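Local structure of tRNA-splicing ligase RtcB (Thermus thermophilus, 2EPG) at residues L71-I76 with K357-A362; M401-G406 with A470-K475; G406-G411 with E465-A470. The protein probably joins RNA ends in a GTP- and manganese-dependent ligation, as in other RtcB enzymes, through a guanylylated histidine intermediate. One frame throughout, in Å; residues are numbered along the deposited sequence.

Interaction 1: L71-I76 with K357-A362; sequences LAMPDI and KGATRA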
loop_
_atom_site.group_PDB
_atom_site.type_symbol
_atom_site.label_atom_id
_atom_site.label_comp_id
_atom_site.label_asym_id
_atom_site.label_seq_id
_atom_site.Cartn_x
_atom_site.Cartn_y
_atom_site.Cartn_z
ATOM N N LEU A 71 4.473 -6.570 -14.902
ATOM C CA LEU A 71 3.646 -7.486 -14.116
ATOM C C LEU A 71 2.314 -6.978 -13.611
ATOM O O LEU A 71 2.098 -5.776 -13.451
ATOM C CB LEU A 71 4.422 -7.967 -12.885
ATOM C CG LEU A 71 5.660 -8.832 -13.072
ATOM C CD1 LEU A 71 6.756 -8.341 -12.152
ATOM C CD2 LEU A 71 5.306 -10.297 -12.792
ATOM N N ALA A 72 1.440 -7.929 -13.307
ATOM C CA ALA A 72 0.119 -7.637 -12.762
ATOM C C ALA A 72 -0.272 -8.745 -11.783
ATOM O O ALA A 72 -0.089 -9.931 -12.079
ATOM C CB ALA A 72 -0.915 -7.544 -13.871
HETATM N N MSE A 73 -0.802 -8.339 -10.631
HETATM C CA MSE A 73 -1.254 -9.240 -9.561
HETATM C C MSE A 73 -2.624 -9.870 -9.856
HETATM O O MSE A 73 -3.329 -9.430 -10.767
HETATM C CB MSE A 73 -1.322 -8.465 -8.234
HETATM C CG MSE A 73 0.029 -7.991 -7.746
HETATM SE SE MSE A 73 1.194 -9.514 -7.474
HETATM C CE MSE A 73 2.852 -8.814 -8.086
ATOM N N PRO A 74 -3.029 -10.893 -9.071
ATOM C CA PRO A 74 -4.317 -11.562 -9.281
ATOM C C PRO A 74 -5.548 -10.670 -9.219
ATOM O O PRO A 74 -6.578 -11.017 -9.782
ATOM C CB PRO A 74 -4.333 -12.645 -8.200
ATOM C CG PRO A 74 -2.912 -12.977 -8.038
ATOM C CD PRO A 74 -2.269 -11.589 -8.022
ATOM N N ASP A 75 -5.461 -9.528 -8.547
ATOM C CA ASP A 75 -6.623 -8.636 -8.469
ATOM C C ASP A 75 -6.558 -7.494 -9.462
ATOM O O ASP A 75 -7.137 -6.443 -9.226
ATOM C CB ASP A 75 -6.769 -8.038 -7.072
ATOM C CG ASP A 75 -5.517 -7.312 -6.613
ATOM O OD1 ASP A 75 -5.579 -6.639 -5.563
ATOM O OD2 ASP A 75 -4.468 -7.427 -7.289
ATOM N N ILE A 76 -5.856 -7.704 -10.569
ATOM C CA ILE A 76 -5.707 -6.688 -11.599
ATOM C C ILE A 76 -7.028 -6.249 -12.205
ATOM O O ILE A 76 -7.948 -7.061 -12.381
ATOM C CB ILE A 76 -4.820 -7.200 -12.735
ATOM C CG1 ILE A 76 -4.766 -6.178 -13.873
ATOM C CG2 ILE A 76 -5.360 -8.515 -13.256
ATOM C CD1 ILE A 76 -3.950 -6.656 -15.067
ATOM N N LYS A 357 1.174 -0.002 -8.304
ATOM C CA LYS A 357 -0.124 0.636 -8.126
ATOM C C LYS A 357 -1.051 -0.485 -7.730
ATOM O O LYS A 357 -1.306 -1.390 -8.531
ATOM C CB LYS A 357 -0.643 1.268 -9.422
ATOM C CG LYS A 357 -1.866 2.161 -9.167
ATOM C CD LYS A 357 -2.818 2.289 -10.352
ATOM C CE LYS A 357 -2.127 2.655 -11.638
ATOM N NZ LYS A 357 -3.086 3.045 -12.704
ATOM N N GLY A 358 -1.554 -0.434 -6.503
ATOM C CA GLY A 358 -2.437 -1.490 -6.033
ATOM C C GLY A 358 -1.697 -2.815 -5.932
ATOM O O GLY A 358 -2.195 -3.860 -6.349
ATOM N N ALA A 359 -0.484 -2.759 -5.406
ATOM C CA ALA A 359 0.341 -3.945 -5.225
ATOM C C ALA A 359 1.303 -3.543 -4.126
ATOM O O ALA A 359 1.529 -2.349 -3.890
ATOM C CB ALA A 359 1.093 -4.290 -6.505
ATOM N N THR A 360 1.856 -4.535 -3.449
ATOM C CA THR A 360 2.744 -4.285 -2.327
ATOM C C THR A 360 4.155 -4.753 -2.524
ATOM O O THR A 360 4.415 -5.637 -3.331
ATOM C CB THR A 360 2.241 -5.012 -1.055
ATOM O OG1 THR A 360 2.045 -6.405 -1.354
ATOM C CG2 THR A 360 0.935 -4.409 -0.560
ATOM N N ARG A 361 5.065 -4.140 -1.773
ATOM C CA ARG A 361 6.450 -4.559 -1.777
ATOM C C ARG A 361 6.307 -5.769 -0.868
ATOM O O ARG A 361 5.524 -5.741 0.080
ATOM C CB ARG A 361 7.368 -3.530 -1.108
ATOM C CG ARG A 361 8.840 -3.847 -1.293
ATOM C CD ARG A 361 9.738 -2.975 -0.414
ATOM N NE ARG A 361 9.633 -3.333 0.995
ATOM C CZ ARG A 361 10.401 -2.814 1.951
ATOM N NH1 ARG A 361 10.250 -3.192 3.215
ATOM N NH2 ARG A 361 11.317 -1.909 1.645
ATOM N N ALA A 362 7.054 -6.824 -1.145
ATOM C CA ALA A 362 6.926 -8.035 -0.346
ATOM C C ALA A 362 8.250 -8.768 -0.292
ATOM O O ALA A 362 8.395 -9.858 -0.868
ATOM C CB ALA A 362 5.847 -8.924 -0.957
#
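Met73, present as selenomethionine, meets Ala359 through the middle of its side chain rather than through its selenium: CG of Met73 lies 4.0 Å from CB of Ala359. The torsions explain the geometry. CG stands anti to the carbonyl carbon (chi1 -65°), and the bend at chi2 (-60°) carries the selenium away from the alanine, to rest on Ile472. Ala359 thus lies against the elbow of the chain, its methyl being the one side-chain atom that 357-362 contributes here. The backbones stay well apart, with 7.0 Å between CA of Met73 and CA of Ala359, so the approach is made by side chains and not by strand pairing.

The fold changes direction on both sides of this spot. A type I beta turn from Met73 to Ile76 takes the chain round a corner, with N of Ile76 bonded to O of Met73 at 3.1 Å, while Gly358, in a left-handed conformation (phi 65°), makes the bend between strands 350-357 and 360-361. The turn places Asp75 beside that bend. Its CA-CB bond is directed at the facing segment, yet its OD2 comes no nearer than 4.3 Å to O of Gly358; these are two oxygens that approach without a hydrogen bond between them.

What they have in common is a neighbour. The side chain of Asp75 and the carbonyl of Gly358 both border His410, the predicted guanylylation site. OD1 of Asp75 takes a weak hydrogen bond from N of Gly411, and N of Gly358 is bound to OD1 of Asn340, a predicted GMP-binding residue.

Interaction 2: M401-G406 with A470-K475; sequences MEVSFG and AGIGKK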
loop_
_atom_site.group_PDB
_atom_site.type_symbol
_atom_site.label_atom_id
_atom_site.label_comp_id
_atom_site.label_asym_id
_atom_site.label_seq_id
_atom_site.Cartn_x
_atom_site.Cartn_y
_atom_site.Cartn_z
HETATM N N MSE A 401 11.156 -12.556 -4.862
HETATM C CA MSE A 401 12.357 -11.779 -5.153
HETATM C C MSE A 401 12.809 -12.096 -6.581
HETATM O O MSE A 401 13.324 -11.227 -7.283
HETATM C CB MSE A 401 13.511 -12.120 -4.197
HETATM C CG MSE A 401 13.334 -11.686 -2.743
HETATM SE SE MSE A 401 12.907 -9.781 -2.372
HETATM C CE MSE A 401 14.346 -8.876 -3.333
ATOM N N GLU A 402 12.616 -13.342 -7.007
ATOM C CA GLU A 402 13.021 -13.746 -8.351
ATOM C C GLU A 402 12.004 -13.380 -9.438
ATOM O O GLU A 402 12.361 -12.823 -10.480
ATOM C CB GLU A 402 13.224 -15.263 -8.400
ATOM C CG GLU A 402 14.420 -15.791 -7.610
ATOM C CD GLU A 402 15.740 -15.576 -8.327
ATOM O OE1 GLU A 402 15.737 -14.972 -9.434
ATOM O OE2 GLU A 402 16.779 -16.007 -7.776
ATOM N N VAL A 403 10.733 -13.674 -9.186
ATOM C CA VAL A 403 9.712 -13.473 -10.209
ATOM C C VAL A 403 8.792 -12.271 -10.223
ATOM O O VAL A 403 8.065 -12.092 -11.198
ATOM C CB VAL A 403 8.802 -14.729 -10.314
ATOM C CG1 VAL A 403 9.684 -15.997 -10.354
ATOM C CG2 VAL A 403 7.814 -14.785 -9.138
ATOM N N SER A 404 8.794 -11.441 -9.183
ATOM C CA SER A 404 7.881 -10.296 -9.187
ATOM C C SER A 404 8.517 -9.036 -8.648
ATOM O O SER A 404 7.816 -8.164 -8.144
ATOM C CB SER A 404 6.624 -10.627 -8.360
ATOM O OG SER A 404 6.928 -10.856 -6.992
ATOM N N PHE A 405 9.833 -8.925 -8.767
ATOM C CA PHE A 405 10.542 -7.774 -8.207
ATOM C C PHE A 405 10.153 -7.655 -6.721
ATOM O O PHE A 405 9.851 -6.570 -6.214
ATOM C CB PHE A 405 10.176 -6.499 -8.984
ATOM C CG PHE A 405 10.603 -6.538 -10.435
ATOM C CD1 PHE A 405 9.669 -6.683 -11.452
ATOM C CD2 PHE A 405 11.950 -6.465 -10.770
ATOM C CE1 PHE A 405 10.075 -6.756 -12.784
ATOM C CE2 PHE A 405 12.372 -6.537 -12.100
ATOM C CZ PHE A 405 11.425 -6.684 -13.109
ATOM N N GLY A 406 10.140 -8.798 -6.039
ATOM C CA GLY A 406 9.793 -8.831 -4.629
ATOM C C GLY A 406 8.483 -8.116 -4.340
ATOM O O GLY A 406 8.426 -7.272 -3.446
ATOM N N ALA A 470 0.835 -18.977 -6.550
ATOM C CA ALA A 470 1.931 -18.566 -7.416
ATOM C C ALA A 470 3.246 -18.518 -6.643
ATOM O O ALA A 470 4.302 -18.335 -7.228
ATOM C CB ALA A 470 1.628 -17.179 -8.048
ATOM N N GLY A 471 3.181 -18.678 -5.326
ATOM C CA GLY A 471 4.390 -18.662 -4.519
ATOM C C GLY A 471 4.919 -17.280 -4.150
ATOM O O GLY A 471 6.047 -17.148 -3.679
ATOM N N ILE A 472 4.111 -16.242 -4.334
ATOM C CA ILE A 472 4.569 -14.891 -4.012
ATOM C C ILE A 472 3.894 -14.253 -2.803
ATOM O O ILE A 472 3.825 -13.028 -2.699
ATOM C CB ILE A 472 4.409 -13.952 -5.229
ATOM C CG1 ILE A 472 2.951 -13.903 -5.693
ATOM C CG2 ILE A 472 5.289 -14.439 -6.355
ATOM C CD1 ILE A 472 2.694 -12.789 -6.743
ATOM N N GLY A 473 3.408 -15.083 -1.886
ATOM C CA GLY A 473 2.760 -14.574 -0.695
ATOM C C GLY A 473 2.248 -15.687 0.197
ATOM O O GLY A 473 1.169 -16.233 -0.045
ATOM N N LYS A 474 3.014 -16.019 1.235
ATOM C CA LYS A 474 2.628 -17.078 2.142
ATOM C C LYS A 474 1.573 -16.591 3.141
ATOM O O LYS A 474 1.753 -15.552 3.781
ATOM C CB LYS A 474 3.852 -17.578 2.903
ATOM C CG LYS A 474 3.512 -18.588 3.994
ATOM C CD LYS A 474 4.723 -18.920 4.854
ATOM C CE LYS A 474 5.738 -19.742 4.098
ATOM N NZ LYS A 474 6.865 -20.153 4.989
ATOM N N LYS A 475 0.477 -17.340 3.264
ATOM C CA LYS A 475 -0.584 -16.990 4.204
ATOM C C LYS A 475 -0.122 -17.143 5.631
ATOM O O LYS A 475 0.462 -18.157 5.994
ATOM C CB LYS A 475 -1.810 -17.871 4.000
ATOM C CG LYS A 475 -2.584 -17.526 2.755
ATOM C CD LYS A 475 -3.732 -18.491 2.524
ATOM C CE LYS A 475 -4.759 -18.420 3.624
ATOM N NZ LYS A 475 -5.881 -19.390 3.350
#
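Ile472 supplies about half of the surface buried here, and its closest contacts are both made by one methyl. CG2 of Ile472 points into the corner formed by Val403 and Ser404, touching the first through CG2 of Val403 at 3.8 Å and the second through OG of Ser404 at 4.0 Å. The rotamer divides the labour between the two branches: with CG1 set between the backbone N and the carbonyl carbon (chi1 58°), CG2 faces 401-406 while CG1 and CD1 extend toward strand 70-73, where Ile472 also packs on Phe37 of the adjoining strand 34-37.

Val403, in the last turn of helix 398-403, offers a methyl that meets the isoleucine at an oblique crossing of the two side chains. Val403 is partly exposed, whereas Ile472 is buried. Ser404, the first residue beyond the helix, brings a hydroxyl against a hydrocarbon, which would be costly for an oxygen without partners. This one has two, O of Ala400 in the preceding helical turn and O of Ser407 just downstream. Since a hydroxyl owns a single proton and both neighbours are carbonyl acceptors, that proton must go to one or be shared.

No hydrogen bond spans the two segments. Ile472 directly follows the Schellman motif in which Gly471 (phi 82°) terminates helix 462-470, and its side chain is buried as the chain goes on to strand 474-486.

Interaction 3: G406-G411 with E465-A470; sequences GSSCHG and EAVEGA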
loop_
_atom_site.group_PDB
_atom_site.type_symbol
_atom_site.label_atom_id
_atom_site.label_comp_id
_atom_site.label_asym_id
_atom_site.label_seq_id
_atom_site.Cartn_x
_atom_site.Cartn_y
_atom_site.Cartn_z
ATOM N N GLY A 406 10.140 -8.798 -6.039
ATOM C CA GLY A 406 9.793 -8.831 -4.629
ATOM C C GLY A 406 8.483 -8.116 -4.340
ATOM O O GLY A 406 8.426 -7.272 -3.446
ATOM N N SER A 407 7.437 -8.464 -5.092
ATOM C CA SER A 407 6.126 -7.843 -4.963
ATOM C C SER A 407 4.996 -8.841 -4.711
ATOM O O SER A 407 5.076 -9.993 -5.118
ATOM C CB SER A 407 5.800 -7.075 -6.241
ATOM O OG SER A 407 6.787 -6.097 -6.509
ATOM N N SER A 408 3.937 -8.388 -4.050
ATOM C CA SER A 408 2.802 -9.242 -3.816
ATOM C C SER A 408 1.497 -8.475 -4.024
ATOM O O SER A 408 1.496 -7.372 -4.567
ATOM C CB SER A 408 2.869 -9.858 -2.418
ATOM O OG SER A 408 1.988 -10.965 -2.344
ATOM N N CYS A 409 0.381 -9.043 -3.590
ATOM C CA CYS A 409 -0.902 -8.388 -3.812
ATOM C C CYS A 409 -1.242 -7.400 -2.710
ATOM O O CYS A 409 -0.587 -7.357 -1.664
ATOM C CB CYS A 409 -2.016 -9.432 -3.907
ATOM S SG CYS A 409 -2.427 -10.153 -2.293
ATOM N N HIS A 410 -2.274 -6.605 -2.942
ATOM C CA HIS A 410 -2.680 -5.646 -1.931
ATOM C C HIS A 410 -4.136 -5.849 -1.519
ATOM O O HIS A 410 -4.519 -5.510 -0.413
ATOM C CB HIS A 410 -2.487 -4.225 -2.452
ATOM C CG HIS A 410 -3.688 -3.672 -3.146
ATOM N ND1 HIS A 410 -4.432 -2.635 -2.624
ATOM C CD2 HIS A 410 -4.278 -4.010 -4.318
ATOM C CE1 HIS A 410 -5.428 -2.355 -3.449
ATOM N NE2 HIS A 410 -5.357 -3.175 -4.484
ATOM N N GLY A 411 -4.950 -6.395 -2.413
ATOM C CA GLY A 411 -6.352 -6.595 -2.087
ATOM C C GLY A 411 -6.781 -8.044 -1.976
ATOM O O GLY A 411 -6.102 -8.943 -2.472
ATOM N N GLU A 465 -5.541 -16.665 -2.687
ATOM C CA GLU A 465 -5.371 -18.042 -3.147
ATOM C C GLU A 465 -4.383 -18.072 -4.319
ATOM O O GLU A 465 -3.461 -18.903 -4.374
ATOM C CB GLU A 465 -6.728 -18.595 -3.607
ATOM C CG GLU A 465 -6.719 -20.042 -4.088
ATOM C CD GLU A 465 -8.027 -20.446 -4.789
ATOM O OE1 GLU A 465 -8.164 -20.179 -6.009
ATOM O OE2 GLU A 465 -8.918 -21.028 -4.116
ATOM N N ALA A 466 -4.580 -17.164 -5.265
ATOM C CA ALA A 466 -3.698 -17.115 -6.431
ATOM C C ALA A 466 -2.298 -16.715 -5.992
ATOM O O ALA A 466 -1.300 -17.301 -6.422
ATOM C CB ALA A 466 -4.222 -16.130 -7.431
ATOM N N VAL A 467 -2.225 -15.717 -5.124
ATOM C CA VAL A 467 -0.934 -15.255 -4.636
ATOM C C VAL A 467 -0.165 -16.374 -3.952
ATOM O O VAL A 467 1.010 -16.589 -4.251
ATOM C CB VAL A 467 -1.105 -14.066 -3.670
ATOM C CG1 VAL A 467 0.059 -13.994 -2.711
ATOM C CG2 VAL A 467 -1.203 -12.774 -4.475
ATOM N N GLU A 468 -0.811 -17.090 -3.036
ATOM C CA GLU A 468 -0.105 -18.166 -2.362
ATOM C C GLU A 468 0.223 -19.271 -3.364
ATOM O O GLU A 468 1.312 -19.843 -3.332
ATOM C CB GLU A 468 -0.922 -18.729 -1.185
ATOM C CG GLU A 468 -0.164 -19.829 -0.441
ATOM C CD GLU A 468 -0.742 -20.174 0.923
ATOM O OE1 GLU A 468 -1.941 -20.541 0.985
ATOM O OE2 GLU A 468 0.016 -20.078 1.926
ATOM N N GLY A 469 -0.709 -19.551 -4.265
ATOM C CA GLY A 469 -0.475 -20.575 -5.262
ATOM C C GLY A 469 0.697 -20.244 -6.175
ATOM O O GLY A 469 1.474 -21.131 -6.539
ATOM N N ALA A 470 0.835 -18.977 -6.550
ATOM C CA ALA A 470 1.931 -18.566 -7.416
ATOM C C ALA A 470 3.246 -18.518 -6.643
ATOM O O ALA A 470 4.302 -18.335 -7.228
ATOM C CB ALA A 470 1.628 -17.179 -8.048
#
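Ser408 makes the first contact with Val467, in the short strand 407-408. Its OG comes to 3.6 Å from CG1 of Val467, a polar atom laid against a methyl. The hydroxyl is nevertheless satisfied, since it is bonded to O of Ile472, just beyond the C-terminal end of the helix that bears the valine. With chi1 at -163°, OG extends away from the serine's own backbone N, reaching the helix side and that carbonyl together.

Cys409 follows, and here the fit is tightest. Its CA-CB bond aims at the helix, and CB stands 3.5 Å from CG2 of Val467, closer than carbon atoms usually pack. SG of Cys409 lies almost as near, 3.6 Å from the same CG2, so the methyl is set against the CB-SG bond rather than against one atom. Val467 spans two successive residues in this way: one branch goes to the serine, the other to the cysteine. Leu394 of strand 391-395 touches both Cys409 and Val467 and closes the packing from another element.

Beyond the cysteine the chain moves away from helix 462-470. His410, the predicted site of the GMP-histidine intermediate, lies in the predicted GMP site, where its ND1 is hydrogen-bonded to ND1 of His339. O of Cys409 receives a bond from OG1 of Thr360 and ties the backbone just ahead of the histidine to strand 360-361.

Across the two segments the chemistry is therefore entirely van der Waals. It packs helix 462-470 against the residues just before His410, and the hydrogen bonds of Ser408 OG and Cys409 O to other parts of the fold probably help to place that histidine.

In the fold
All three contacts are small, buried and without a hydrogen bond across them, but their depth differs: measured centre to centre, interaction 1 lies about 10 Å from the middle of the chain, interaction 3 about 14 Å and interaction 2 about 16 Å, where one residue is partly exposed. Interaction 3 includes His410, and interaction 1 borders it; the two are tied by neighbouring strands 360-361 and 407-408. Interactions 2 and 3 share Gly406 and Ala470 and so hold consecutive pieces of the same two chain regions. Interaction 1 joins a Met-Ala contact to polar atoms at the predicted GMP site; interaction 3 sets Val467 against Ser408 and Cys409; interaction 2 sets Ile472 against Val403 and Ser404.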